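Local coordinates for aerolysin-like protein (Bombina maxima, PDB 6LH8), which probably acts as an aerolysin-like pore-forming protein, or as the paralog that regulates such a protein under oxidizing conditions, in a toad, at residues 39-44 and 95-101. Residues are numbered along the deposited sequence; the frame is centred on the assembly and turned at random.
Sequences LKERHF and SEDKVTM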
# COMPACT_ATOMS: atom_id res chain seq x y z
N LEU A 39 12.19 8.35 -21.85
CA LEU A 39 11.74 6.98 -21.62
C LEU A 39 10.32 6.82 -22.15
O LEU A 39 9.52 7.75 -22.12
CB LEU A 39 11.73 6.61 -20.12
CG LEU A 39 12.99 6.39 -19.28
CD1 LEU A 39 13.81 7.66 -19.13
CD2 LEU A 39 12.59 5.86 -17.92
N LYS A 40 10.03 5.61 -22.62
CA LYS A 40 8.66 5.29 -23.03
C LYS A 40 7.77 5.02 -21.82
O LYS A 40 6.60 5.41 -21.81
CB LYS A 40 8.67 4.08 -23.96
CG LYS A 40 9.35 4.34 -25.30
CD LYS A 40 8.39 4.07 -26.46
CE LYS A 40 8.92 4.66 -27.75
NZ LYS A 40 10.25 4.06 -28.08
N GLU A 41 8.30 4.31 -20.84
CA GLU A 41 7.56 3.95 -19.63
C GLU A 41 8.53 4.00 -18.46
O GLU A 41 9.73 3.80 -18.63
CB GLU A 41 6.96 2.55 -19.71
CG GLU A 41 6.12 2.28 -20.93
CD GLU A 41 5.90 0.80 -21.14
OE1 GLU A 41 6.91 0.06 -21.22
OE2 GLU A 41 4.73 0.38 -21.22
N ARG A 42 8.00 4.29 -17.28
CA ARG A 42 8.77 4.17 -16.05
C ARG A 42 8.17 3.06 -15.20
O ARG A 42 6.96 2.85 -15.20
CB ARG A 42 8.78 5.49 -15.27
CG ARG A 42 10.13 5.75 -14.67
CD ARG A 42 10.28 7.17 -14.18
NE ARG A 42 10.83 7.11 -12.84
CZ ARG A 42 11.21 8.16 -12.13
NH1 ARG A 42 11.12 9.38 -12.65
NH2 ARG A 42 11.68 7.97 -10.92
N HIS A 43 9.03 2.35 -14.48
CA HIS A 43 8.61 1.21 -13.67
C HIS A 43 8.87 1.53 -12.21
O HIS A 43 9.97 1.96 -11.86
CB HIS A 43 9.37 -0.06 -14.09
CG HIS A 43 9.27 -0.36 -15.55
ND1 HIS A 43 8.43 -1.33 -16.05
CD2 HIS A 43 9.90 0.19 -16.62
CE1 HIS A 43 8.56 -1.38 -17.37
NE2 HIS A 43 9.43 -0.46 -17.74
N PHE A 44 7.86 1.32 -11.37
CA PHE A 44 7.94 1.63 -9.95
C PHE A 44 7.52 0.41 -9.14
O PHE A 44 6.67 -0.38 -9.56
CB PHE A 44 7.04 2.80 -9.56
CG PHE A 44 7.34 4.08 -10.28
CD1 PHE A 44 6.72 4.36 -11.49
CD2 PHE A 44 8.18 5.03 -9.73
CE1 PHE A 44 6.98 5.55 -12.14
CE2 PHE A 44 8.43 6.21 -10.37
CZ PHE A 44 7.83 6.48 -11.58
N SER A 95 3.92 -5.11 -6.14
CA SER A 95 3.60 -5.23 -7.56
C SER A 95 4.44 -4.24 -8.34
O SER A 95 5.04 -3.32 -7.78
CB SER A 95 2.10 -5.03 -7.83
OG SER A 95 1.69 -3.69 -7.59
N GLU A 96 4.50 -4.45 -9.65
CA GLU A 96 5.17 -3.50 -10.53
C GLU A 96 4.13 -2.53 -11.07
O GLU A 96 3.10 -2.95 -11.60
CB GLU A 96 5.87 -4.21 -11.69
CG GLU A 96 6.69 -3.25 -12.55
CD GLU A 96 7.13 -3.85 -13.87
OE1 GLU A 96 6.30 -3.93 -14.81
OE2 GLU A 96 8.31 -4.23 -13.98
N ASP A 97 4.37 -1.24 -10.89
CA ASP A 97 3.49 -0.19 -11.39
C ASP A 97 4.19 0.44 -12.58
O ASP A 97 5.21 1.11 -12.42
CB ASP A 97 3.23 0.82 -10.27
CG ASP A 97 2.24 1.88 -10.66
OD1 ASP A 97 1.54 1.72 -11.67
OD2 ASP A 97 2.17 2.89 -9.92
N LYS A 98 3.65 0.22 -13.78
CA LYS A 98 4.25 0.71 -15.01
C LYS A 98 3.46 1.92 -15.51
O LYS A 98 2.24 1.85 -15.63
CB LYS A 98 4.28 -0.40 -16.07
CG LYS A 98 4.81 0.02 -17.42
CD LYS A 98 5.08 -1.20 -18.29
CE LYS A 98 3.97 -2.23 -18.18
NZ LYS A 98 4.13 -3.28 -19.23
N VAL A 99 4.16 3.02 -15.77
CA VAL A 99 3.54 4.31 -16.08
C VAL A 99 4.02 4.77 -17.45
O VAL A 99 5.23 4.93 -17.67
CB VAL A 99 3.87 5.36 -15.01
CG1 VAL A 99 3.11 6.65 -15.29
CG2 VAL A 99 3.53 4.83 -13.63
N THR A 100 3.09 4.99 -18.37
CA THR A 100 3.47 5.47 -19.70
C THR A 100 3.89 6.94 -19.65
O THR A 100 3.22 7.77 -19.02
CB THR A 100 2.30 5.30 -20.68
OG1 THR A 100 1.88 3.93 -20.68
CG2 THR A 100 2.72 5.70 -22.11
N MET A 101 4.99 7.27 -20.32
CA MET A 101 5.50 8.63 -20.40
C MET A 101 5.00 9.30 -21.67
O MET A 101 4.60 8.62 -22.63
CB MET A 101 7.03 8.63 -20.39
CG MET A 101 7.68 8.06 -19.11
SD MET A 101 7.54 9.14 -17.66
CE MET A 101 6.19 8.37 -16.81
O HOH W 1 5.79 6.74 -24.18
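Arg-42 and Phe-44 pair with Val-99 and Asp-97 in an antiparallel strand contact at the margin of the five-stranded sheet, where 90-100 is an outermost strand within the chain. Four backbone hydrogen bonds join these two pairs. In one of them, Asp-97 N reaches Phe-44 O at 2.8 Å, almost straight at 175°. Past the end of strand 90-100, Met-101 N also bonds Lys-40 O at 2.9 Å, from above the carbonyl plane. A water donates to Lys-40 O and to Met-101 O, so Lys-40 O receives two bonds.

Side chains alternate between the two faces. Arg-42, Phe-44, Asp-97 and Val-99 share the face that meets side chains of strands 4-28 and 133-154. Phe-44 CE1 lies 3.8 Å from Val-99 CG2, and the ring edge meets Asp-97 O in its plane. CG of Phe-44 stands anti to the carbonyl carbon (chi1 -59°); the ring rises from the sheet and leans back, with its CD1 and CE1 side near Val-99. Ile-147 of strand 133-154 touches both side chains. Met-101 bends at chi2 and chi3, bringing its CE to 4.2 Å from Arg-42 CB. Met-25 and Leu-115 also pack on Met-101. The long, twisted antiparallel strands suit the elongated fold of aerolysin-type pore-forming proteins. The Arg-42 guanidinium leads away to a salt bridge with Asp-23, and Asp-97 OD2 accepts a hydrogen bond from Ile-147 N.

The other face carries Glu-41, His-43, Lys-98 and Thr-100 and is largely exposed. Lys-98 runs beside His-43, with its CD 3.6 Å from His-43 CE1. The same CD lies 3.3 Å from Glu-41 OE2. Lys-98 NZ stays 4.2 Å from Glu-41 OE2, too far for a salt bridge, so any attraction is probably modest. Glu-96 OE1 and OE2 both lie 3.6 Å from His-43 ND1, OE1 at the ring edge and in its plane; the carboxylate is turned 64° from the ring.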